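Local coordinates for protein probable TonB-dependent siderophore receptor PiuA (Acinetobacter baumannii, PDB 5FP1) that probably takes part in iron uptake across the outer membrane by binding iron-chelating siderophores, and may bind ferric enterobactin with micromolar affinity, at residues 161-166 with 183-188; 221-226 with 268-273; 683-688 with 707-712. All coordinates share one frame; numbering follows the deposited sequence.

Contact 1: 161-166 with 183-188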
loop_
_atom_site.group_PDB
_atom_site.type_symbol
_atom_site.label_atom_id
_atom_site.label_comp_id
_atom_site.label_asym_id
_atom_site.label_seq_id
_atom_site.Cartn_x
_atom_site.Cartn_y
_atom_site.Cartn_z
ATOM N N TYR A 161 3.203 -3.705 -23.769
ATOM C CA TYR A 161 2.394 -2.738 -23.019
ATOM C C TYR A 161 1.416 -2.029 -23.944
ATOM O O TYR A 161 1.814 -1.489 -24.981
ATOM C CB TYR A 161 3.358 -1.751 -22.399
ATOM C CG TYR A 161 2.803 -0.627 -21.560
ATOM C CD1 TYR A 161 2.100 0.428 -22.143
ATOM C CD2 TYR A 161 3.056 -0.565 -20.194
ATOM C CE1 TYR A 161 1.650 1.484 -21.385
ATOM C CE2 TYR A 161 2.608 0.492 -19.426
ATOM C CZ TYR A 161 1.916 1.523 -20.026
ATOM O OH TYR A 161 1.474 2.586 -19.281
ATOM N N GLN A 162 0.137 -2.053 -23.586
ATOM C CA GLN A 162 -0.873 -1.203 -24.234
ATOM C C GLN A 162 -1.834 -0.714 -23.194
ATOM O O GLN A 162 -2.322 -1.505 -22.392
ATOM C CB GLN A 162 -1.661 -1.994 -25.295
ATOM C CG GLN A 162 -0.781 -2.625 -26.364
ATOM C CD GLN A 162 -1.516 -3.710 -27.136
ATOM O OE1 GLN A 162 -2.702 -3.585 -27.414
ATOM N NE2 GLN A 162 -0.816 -4.786 -27.469
ATOM N N ARG A 163 -2.131 0.578 -23.210
ATOM C CA ARG A 163 -3.011 1.161 -22.208
ATOM C C ARG A 163 -3.843 2.276 -22.816
ATOM O O ARG A 163 -3.304 3.150 -23.496
ATOM C CB ARG A 163 -2.172 1.733 -21.059
ATOM C CG ARG A 163 -2.988 2.257 -19.887
ATOM C CD ARG A 163 -2.064 2.837 -18.840
ATOM N NE ARG A 163 -2.762 3.406 -17.687
ATOM C CZ ARG A 163 -3.177 2.716 -16.623
ATOM N NH1 ARG A 163 -3.023 1.400 -16.562
ATOM N NH2 ARG A 163 -3.773 3.340 -15.621
ATOM N N ILE A 164 -5.137 2.239 -22.582
ATOM C CA ILE A 164 -6.015 3.327 -23.001
ATOM C C ILE A 164 -6.804 3.762 -21.797
ATOM O O ILE A 164 -7.362 2.928 -21.078
ATOM C CB ILE A 164 -6.994 2.847 -24.104
ATOM C CG1 ILE A 164 -6.223 2.475 -25.368
ATOM C CG2 ILE A 164 -8.016 3.934 -24.433
ATOM C CD1 ILE A 164 -7.012 1.633 -26.348
ATOM N N THR A 165 -6.836 5.063 -21.549
ATOM C CA THR A 165 -7.746 5.613 -20.561
ATOM C C THR A 165 -8.555 6.735 -21.194
ATOM O O THR A 165 -8.081 7.410 -22.104
ATOM C CB THR A 165 -6.990 6.216 -19.367
ATOM O OG1 THR A 165 -6.071 7.168 -19.853
ATOM C CG2 THR A 165 -6.213 5.161 -18.604
ATOM N N LEU A 166 -9.767 6.914 -20.693
ATOM C CA LEU A 166 -10.655 8.005 -21.098
ATOM C C LEU A 166 -11.320 8.534 -19.857
ATOM O O LEU A 166 -11.741 7.756 -19.011
ATOM C CB LEU A 166 -11.720 7.502 -22.068
ATOM C CG LEU A 166 -11.406 7.899 -23.503
ATOM C CD1 LEU A 166 -10.973 6.677 -24.288
ATOM C CD2 LEU A 166 -12.608 8.568 -24.148
ATOM N N LEU A 183 -10.801 2.289 -18.365
ATOM C CA LEU A 183 -9.440 1.787 -18.453
ATOM C C LEU A 183 -9.450 0.456 -19.177
ATOM O O LEU A 183 -10.261 -0.417 -18.871
ATOM C CB LEU A 183 -8.823 1.581 -17.053
ATOM C CG LEU A 183 -7.499 0.791 -17.017
ATOM C CD1 LEU A 183 -6.350 1.634 -17.523
ATOM C CD2 LEU A 183 -7.205 0.254 -15.610
ATOM N N GLY A 184 -8.495 0.323 -20.089
ATOM C CA GLY A 184 -8.086 -0.951 -20.653
ATOM C C GLY A 184 -6.582 -1.039 -20.630
ATOM O O GLY A 184 -5.898 -0.143 -21.097
ATOM N N HIS A 185 -6.038 -2.123 -20.077
ATOM C CA HIS A 185 -4.598 -2.190 -19.878
ATOM C C HIS A 185 -4.052 -3.597 -19.996
ATOM O O HIS A 185 -4.654 -4.533 -19.500
ATOM C CB HIS A 185 -4.222 -1.667 -18.500
ATOM C CG HIS A 185 -2.766 -1.792 -18.188
ATOM N ND1 HIS A 185 -1.892 -0.743 -18.301
ATOM C CD2 HIS A 185 -2.025 -2.860 -17.799
ATOM C CE1 HIS A 185 -0.667 -1.158 -18.020
ATOM N NE2 HIS A 185 -0.726 -2.434 -17.694
ATOM N N GLN A 186 -2.895 -3.723 -20.633
ATOM C CA GLN A 186 -2.124 -4.982 -20.599
ATOM C C GLN A 186 -0.660 -4.679 -20.661
ATOM O O GLN A 186 -0.235 -3.693 -21.300
ATOM C CB GLN A 186 -2.491 -5.930 -21.743
ATOM C CG GLN A 186 -2.145 -5.403 -23.126
ATOM C CD GLN A 186 -2.290 -6.460 -24.223
ATOM O OE1 GLN A 186 -1.381 -6.664 -25.024
ATOM N NE2 GLN A 186 -3.420 -7.123 -24.255
ATOM N N ASN A 187 0.129 -5.515 -19.990
ATOM C CA ASN A 187 1.572 -5.482 -20.141
ATOM C C ASN A 187 2.183 -6.788 -19.670
ATOM O O ASN A 187 1.634 -7.464 -18.786
ATOM C CB ASN A 187 2.206 -4.293 -19.386
ATOM C CG ASN A 187 2.271 -4.500 -17.873
ATOM O OD1 ASN A 187 1.273 -4.322 -17.174
ATOM N ND2 ASN A 187 3.453 -4.827 -17.364
ATOM N N GLU A 188 3.316 -7.137 -20.260
ATOM C CA GLU A 188 4.184 -8.173 -19.722
ATOM C C GLU A 188 5.152 -7.494 -18.788
ATOM O O GLU A 188 5.515 -6.345 -19.008
ATOM C CB GLU A 188 4.971 -8.863 -20.831
ATOM C CG GLU A 188 4.094 -9.609 -21.800
ATOM C CD GLU A 188 4.889 -10.136 -22.985
ATOM O OE1 GLU A 188 6.148 -10.098 -22.958
ATOM O OE2 GLU A 188 4.232 -10.592 -23.929
#
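Two flat groups turn toward the strand opposite: the Arg163 guanidinium carries Leu183 CD1 on one face, and the His185 ring sets its edge to the face of the Tyr161 ring. The methyl lies 3.4 Å above the guanidinium plane, over its centre, while His185 ND1 sits at the guanidinium edge, 3.0 Å from Arg163 NH1. The Tyr161 and His185 rings form a T-shaped pair with centroids 5.3 Å apart and planes at 80°. All this belongs to the antiparallel hairpin of strands 161-171 and 177-188 in the TonB-dependent receptor barrel, and it occupies the face that looks inward onto the plug.

Arg163 has CG anti to the backbone N (chi1 -175°), and its chain is extended from CG to NE. At its end NH1 makes a salt bridge to Glu110 of the plug, so the hairpin is tied to the plug by charge, and Leu183 also touches Glu110. The imidazole is itself held: His185 NE2 donates to Asn187 OD1 at 2.8 Å, with the oxygen in the ring plane, which fixes the ring's rotation.

On the other face, Gln162 and Gln186 lie side by side, pointing the same way. Their amides come close but are badly aimed for a bond. In the backbone, the hydrogen-bonded pairs Gln162–Gln186 and Ile164–Gly184 supply the main-chain bonds, and between those pairs Gly184 O also takes a CA-H...O contact from Arg163 CA at 3.4 Å.

Contact 2: 221-226 with 268-273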
loop_
_atom_site.group_PDB
_atom_site.type_symbol
_atom_site.label_atom_id
_atom_site.label_comp_id
_atom_site.label_asym_id
_atom_site.label_seq_id
_atom_site.Cartn_x
_atom_site.Cartn_y
_atom_site.Cartn_z
ATOM N N TYR A 221 -19.201 4.925 -8.251
ATOM C CA TYR A 221 -18.992 3.511 -8.403
ATOM C C TYR A 221 -17.617 3.331 -8.986
ATOM O O TYR A 221 -17.159 4.150 -9.796
ATOM C CB TYR A 221 -20.052 2.932 -9.344
ATOM C CG TYR A 221 -19.859 1.492 -9.741
ATOM C CD1 TYR A 221 -19.954 0.461 -8.790
ATOM C CD2 TYR A 221 -19.622 1.131 -11.069
ATOM C CE1 TYR A 221 -19.797 -0.865 -9.159
ATOM C CE2 TYR A 221 -19.460 -0.199 -11.432
ATOM C CZ TYR A 221 -19.534 -1.189 -10.475
ATOM O OH TYR A 221 -19.399 -2.521 -10.835
ATOM N N TYR A 222 -16.959 2.248 -8.570
ATOM C CA TYR A 222 -15.643 1.901 -9.034
ATOM C C TYR A 222 -15.631 0.406 -9.304
ATOM O O TYR A 222 -16.130 -0.384 -8.503
ATOM C CB TYR A 222 -14.582 2.240 -7.975
ATOM C CG TYR A 222 -13.164 1.895 -8.401
ATOM C CD1 TYR A 222 -12.465 2.714 -9.259
ATOM C CD2 TYR A 222 -12.534 0.736 -7.949
ATOM C CE1 TYR A 222 -11.178 2.408 -9.664
ATOM C CE2 TYR A 222 -11.248 0.423 -8.349
ATOM C CZ TYR A 222 -10.566 1.261 -9.203
ATOM O OH TYR A 222 -9.265 0.975 -9.600
ATOM N N TYR A 223 -15.044 0.035 -10.427
ATOM C CA TYR A 223 -14.918 -1.361 -10.830
ATOM C C TYR A 223 -13.571 -1.560 -11.473
ATOM O O TYR A 223 -13.149 -0.776 -12.336
ATOM C CB TYR A 223 -15.992 -1.729 -11.855
ATOM C CG TYR A 223 -15.705 -3.000 -12.665
ATOM C CD1 TYR A 223 -15.976 -4.256 -12.143
ATOM C CD2 TYR A 223 -15.184 -2.927 -13.947
ATOM C CE1 TYR A 223 -15.742 -5.412 -12.881
ATOM C CE2 TYR A 223 -14.948 -4.070 -14.706
ATOM C CZ TYR A 223 -15.226 -5.307 -14.176
ATOM O OH TYR A 223 -14.991 -6.440 -14.942
ATOM N N LEU A 224 -12.906 -2.629 -11.059
ATOM C CA LEU A 224 -11.676 -3.083 -11.667
ATOM C C LEU A 224 -11.606 -4.588 -11.650
ATOM O O LEU A 224 -11.871 -5.238 -10.606
ATOM C CB LEU A 224 -10.461 -2.531 -10.913
ATOM C CG LEU A 224 -9.102 -2.872 -11.533
ATOM C CD1 LEU A 224 -8.841 -2.074 -12.784
ATOM C CD2 LEU A 224 -7.962 -2.634 -10.544
ATOM N N GLN A 225 -11.237 -5.157 -12.792
ATOM C CA GLN A 225 -11.138 -6.605 -12.902
ATOM C C GLN A 225 -9.873 -6.972 -13.634
ATOM O O GLN A 225 -9.538 -6.359 -14.668
ATOM C CB GLN A 225 -12.377 -7.195 -13.614
ATOM C CG GLN A 225 -12.417 -8.719 -13.524
ATOM C CD GLN A 225 -13.771 -9.344 -13.860
ATOM O OE1 GLN A 225 -14.828 -8.676 -13.936
ATOM N NE2 GLN A 225 -13.747 -10.663 -14.038
ATOM N N THR A 226 -9.136 -7.939 -13.078
ATOM C CA THR A 226 -7.833 -8.327 -13.621
ATOM C C THR A 226 -7.804 -9.789 -14.017
ATOM O O THR A 226 -8.580 -10.611 -13.507
ATOM C CB THR A 226 -6.682 -8.143 -12.596
ATOM O OG1 THR A 226 -6.763 -9.201 -11.625
ATOM C CG2 THR A 226 -6.767 -6.822 -11.893
ATOM N N GLU A 268 -11.229 -8.979 -8.607
ATOM C CA GLU A 268 -12.412 -8.232 -9.007
ATOM C C GLU A 268 -12.900 -7.390 -7.848
ATOM O O GLU A 268 -13.172 -7.905 -6.775
ATOM C CB GLU A 268 -13.525 -9.185 -9.460
ATOM C CG GLU A 268 -14.747 -8.443 -9.981
ATOM C CD GLU A 268 -15.873 -9.383 -10.427
ATOM O OE1 GLU A 268 -15.622 -10.581 -10.687
ATOM O OE2 GLU A 268 -17.019 -8.920 -10.522
ATOM N N ASN A 269 -12.973 -6.085 -8.075
ATOM C CA ASN A 269 -13.327 -5.140 -7.047
ATOM C C ASN A 269 -14.426 -4.194 -7.507
ATOM O O ASN A 269 -14.333 -3.638 -8.598
ATOM C CB ASN A 269 -12.107 -4.365 -6.612
ATOM C CG ASN A 269 -11.210 -5.196 -5.702
ATOM O OD1 ASN A 269 -11.435 -5.298 -4.493
ATOM N ND2 ASN A 269 -10.258 -5.869 -6.307
ATOM N N HIS A 270 -15.417 -4.019 -6.632
ATOM C CA HIS A 270 -16.516 -3.081 -6.843
ATOM C C HIS A 270 -16.612 -2.229 -5.612
ATOM O O HIS A 270 -16.563 -2.758 -4.487
ATOM C CB HIS A 270 -17.846 -3.828 -6.974
ATOM C CG HIS A 270 -17.912 -4.805 -8.095
ATOM N ND1 HIS A 270 -18.593 -4.541 -9.267
ATOM C CD2 HIS A 270 -17.431 -6.070 -8.215
ATOM C CE1 HIS A 270 -18.508 -5.591 -10.066
ATOM N NE2 HIS A 270 -17.799 -6.527 -9.457
ATOM N N ILE A 271 -16.766 -0.914 -5.791
ATOM C CA ILE A 271 -17.052 -0.034 -4.659
ATOM C C ILE A 271 -18.198 0.933 -5.052
ATOM O O ILE A 271 -18.118 1.589 -6.092
ATOM C CB ILE A 271 -15.829 0.844 -4.258
ATOM C CG1 ILE A 271 -14.578 -0.007 -4.011
ATOM C CG2 ILE A 271 -16.158 1.690 -3.010
ATOM C CD1 ILE A 271 -13.311 0.797 -3.760
ATOM N N GLY A 272 -19.211 1.018 -4.203
ATOM C CA GLY A 272 -20.336 1.944 -4.389
ATOM C C GLY A 272 -20.396 2.878 -3.188
ATOM O O GLY A 272 -20.357 2.426 -2.041
ATOM N N THR A 273 -20.465 4.180 -3.445
ATOM C CA THR A 273 -20.440 5.185 -2.378
ATOM C C THR A 273 -21.573 6.201 -2.543
ATOM O O THR A 273 -21.813 6.681 -3.648
ATOM C CB THR A 273 -19.104 5.933 -2.385
ATOM O OG1 THR A 273 -18.024 4.987 -2.310
ATOM C CG2 THR A 273 -19.002 6.865 -1.230
HETATM O O HOH W 1 -9.558 -5.789 -9.079
#
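Tyr221 and Tyr223 both run alongside His270 from the neighbouring strand, pointing the same way as it does, but they touch it differently. Tyr221 meets the imidazole rim to rim: its OH and His270 ND1 share a hydrogen bond of 2.7 Å, with the hydroxyl near the plane of the imidazole. Tyr223 brings CD1 over a face of the same ring, 3.5 Å from His270 CE1, the two planes inclined at 52°. The third approach comes from the histidine's own strand, where NE2 donates to Glu268 OE2 over 2.7 Å and almost straight at 175°. OE2 accepts with its anti lone pair and lies in the plane of the imidazole. With both nitrogens engaged the imidazole cannot easily turn, and the adjacent carboxylate would tend to stabilise its protonated form.

The Gln225 amide lies flat against the Glu268 carboxylate, planes 6° apart, with Gln225 OE1 3.7 Å from Glu268 CD. Strands 215-226 and 264-279 are antiparallel neighbours in the receptor barrel, and this polar aromatic face is the outer one: a C8E detergent molecule lies about 4 Å from the His270 side chain. Tyr222, Leu224, Asn269 and Ile271 point inward instead, where the Tyr222 ring meets Phe112 of the plug.

Across that inner side Tyr222 CB and Ile271 CB pack 4.2 Å apart. Asn269 turns its amide to two partners: OD1 bonds to Ser295 OG on the next strand, while ND2 donates to a water 2.9 Å away that in turn donates to Leu224 O.

Contact 3: 683-688 with 707-712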
loop_
_atom_site.group_PDB
_atom_site.type_symbol
_atom_site.label_atom_id
_atom_site.label_comp_id
_atom_site.label_asym_id
_atom_site.label_seq_id
_atom_site.Cartn_x
_atom_site.Cartn_y
_atom_site.Cartn_z
ATOM N N ASN A 683 8.171 7.915 -21.843
ATOM C CA ASN A 683 8.768 7.547 -20.561
ATOM C C ASN A 683 9.734 6.388 -20.744
ATOM O O ASN A 683 9.409 5.406 -21.387
ATOM C CB ASN A 683 7.655 7.131 -19.576
ATOM C CG ASN A 683 6.939 8.318 -18.965
ATOM O OD1 ASN A 683 5.940 8.813 -19.507
ATOM N ND2 ASN A 683 7.427 8.764 -17.812
ATOM N N ILE A 684 10.927 6.525 -20.182
ATOM C CA ILE A 684 11.866 5.444 -20.127
ATOM C C ILE A 684 12.070 5.093 -18.651
ATOM O O ILE A 684 12.518 5.913 -17.852
ATOM C CB ILE A 684 13.196 5.794 -20.810
ATOM C CG1 ILE A 684 12.931 6.115 -22.288
ATOM C CG2 ILE A 684 14.162 4.621 -20.700
ATOM C CD1 ILE A 684 14.170 6.573 -23.022
ATOM N N ASN A 685 11.715 3.862 -18.314
ATOM C CA ASN A 685 11.720 3.402 -16.928
ATOM C C ASN A 685 12.872 2.459 -16.670
ATOM O O ASN A 685 13.178 1.596 -17.501
ATOM C CB ASN A 685 10.397 2.712 -16.644
ATOM C CG ASN A 685 9.217 3.617 -16.931
ATOM O OD1 ASN A 685 9.140 4.721 -16.407
ATOM N ND2 ASN A 685 8.323 3.179 -17.798
ATOM N N ASN A 686 13.499 2.610 -15.508
ATOM C CA ASN A 686 14.681 1.822 -15.150
ATOM C C ASN A 686 15.661 1.902 -16.311
ATOM O O ASN A 686 16.043 0.907 -16.936
ATOM C CB ASN A 686 14.322 0.373 -14.821
ATOM C CG ASN A 686 15.483 -0.396 -14.238
ATOM O OD1 ASN A 686 16.555 0.153 -13.981
ATOM N ND2 ASN A 686 15.257 -1.687 -13.976
ATOM N N LEU A 687 16.090 3.129 -16.522
ATOM C CA LEU A 687 16.886 3.576 -17.650
ATOM C C LEU A 687 18.208 2.838 -17.766
ATOM O O LEU A 687 18.693 2.590 -18.863
ATOM C CB LEU A 687 17.130 5.072 -17.405
ATOM C CG LEU A 687 17.620 6.065 -18.417
ATOM C CD1 LEU A 687 16.725 6.061 -19.640
ATOM C CD2 LEU A 687 17.596 7.425 -17.737
ATOM N N SER A 688 18.812 2.466 -16.652
ATOM C CA SER A 688 20.066 1.716 -16.706
ATOM C C SER A 688 19.869 0.194 -16.733
ATOM O O SER A 688 20.835 -0.533 -16.677
ATOM C CB SER A 688 20.968 2.094 -15.524
ATOM O OG SER A 688 20.414 1.668 -14.285
ATOM N N GLY A 707 12.583 -4.819 -15.405
ATOM C CA GLY A 707 13.712 -4.326 -16.209
ATOM C C GLY A 707 13.407 -3.013 -16.926
ATOM O O GLY A 707 12.374 -2.394 -16.712
ATOM N N ARG A 708 14.331 -2.571 -17.776
ATOM C CA ARG A 708 14.118 -1.345 -18.554
ATOM C C ARG A 708 12.897 -1.456 -19.451
ATOM O O ARG A 708 12.636 -2.494 -20.070
ATOM C CB ARG A 708 15.360 -1.042 -19.412
ATOM C CG ARG A 708 15.254 0.262 -20.201
ATOM C CD ARG A 708 16.624 0.768 -20.583
ATOM N NE ARG A 708 17.310 -0.171 -21.451
ATOM C CZ ARG A 708 18.632 -0.293 -21.533
ATOM N NH1 ARG A 708 19.444 0.456 -20.788
ATOM N NH2 ARG A 708 19.143 -1.185 -22.362
ATOM N N SER A 709 12.129 -0.381 -19.542
ATOM C CA SER A 709 11.011 -0.337 -20.463
ATOM C C SER A 709 10.875 1.083 -21.021
ATOM O O SER A 709 11.451 2.013 -20.484
ATOM C CB SER A 709 9.701 -0.741 -19.781
ATOM O OG SER A 709 9.314 0.233 -18.819
ATOM N N ALA A 710 10.118 1.213 -22.096
ATOM C CA ALA A 710 9.764 2.514 -22.642
ATOM C C ALA A 710 8.292 2.511 -22.940
ATOM O O ALA A 710 7.742 1.519 -23.398
ATOM C CB ALA A 710 10.545 2.787 -23.933
ATOM N N VAL A 711 7.659 3.657 -22.722
ATOM C CA VAL A 711 6.270 3.841 -23.074
ATOM C C VAL A 711 6.104 5.135 -23.857
ATOM O O VAL A 711 6.676 6.164 -23.485
ATOM C CB VAL A 711 5.400 3.923 -21.816
ATOM C CG1 VAL A 711 3.963 4.220 -22.184
ATOM C CG2 VAL A 711 5.483 2.601 -21.044
ATOM N N LEU A 712 5.306 5.085 -24.912
ATOM C CA LEU A 712 4.994 6.287 -25.684
ATOM C C LEU A 712 3.512 6.495 -25.672
ATOM O O LEU A 712 2.746 5.591 -26.016
ATOM C CB LEU A 712 5.482 6.160 -27.132
ATOM C CG LEU A 712 5.223 7.401 -28.002
ATOM C CD1 LEU A 712 6.098 8.535 -27.496
ATOM C CD2 LEU A 712 5.532 7.090 -29.461
#
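Main-chain hydrogen bonds join Asn683 to Val711 and Asn685 to Ser709, two in each pair, Asn683 N to Val711 O spanning 2.8 Å. The non-hydrogen-bonded pair Ile684–Ala710 falls between them. Pairing stops at Asn686, whose positive phi (50°) turns the chain out of the strand.

Two side-chain bonds cross the gap. Asn685 ND2 donates to Ser709 OG over a long 3.3 Å, with the hydroxyl lying in the amide plane. Beyond the strand ends, Arg708 NH1 donates to Leu687 O at 3.0 Å. That oxygen sits in the guanidinium plane, although the donor stands 31° out of the carbonyl plane. The arginine chain is bent at chi3 (62°), turning NE off the line of the chain, and its CB passes 3.2 Å from Asn686 O. Asn686 itself is tied down elsewhere, its ND2 donating to the backbone oxygens of Glu706 and Lys690.

Apolar contact is slight: Ile684 CG1 stands 4.4 Å from Ala710 CB, on the face away from the plug. On the inner face Asn683 OD1 accepts from Gln681 NE2 and its ND2 bonds to Asp54 O, while both Asn683 and Val711 touch Lys56.

The contact sets the C-terminal strand 709-717 beside 678-685; on its other edge 709-717 pairs with strand 149-157, closing the beta-barrel of the TonB-dependent receptor.

All three contacts lie in the wall of one barrel and bear on the plug it encloses. Contact 1 is the middle one: its centre is 17 Å from that of contact 2 and 16 Å from that of contact 3. It touches both, through Leu183 CD2 to Leu224 CD1 (4.0 Å) on one flank and Tyr161 CE1 to Val711 CG1 (3.7 Å) on the other. Contacts 2 and 3 do not meet, their nearest atoms being about 17 Å apart. Glu110 of the plug serves contacts 1 and 2, bridging to Arg163 and touching Tyr222. Lys56 does likewise for contacts 1 and 3, lying against Tyr161, Asn683 and Val711.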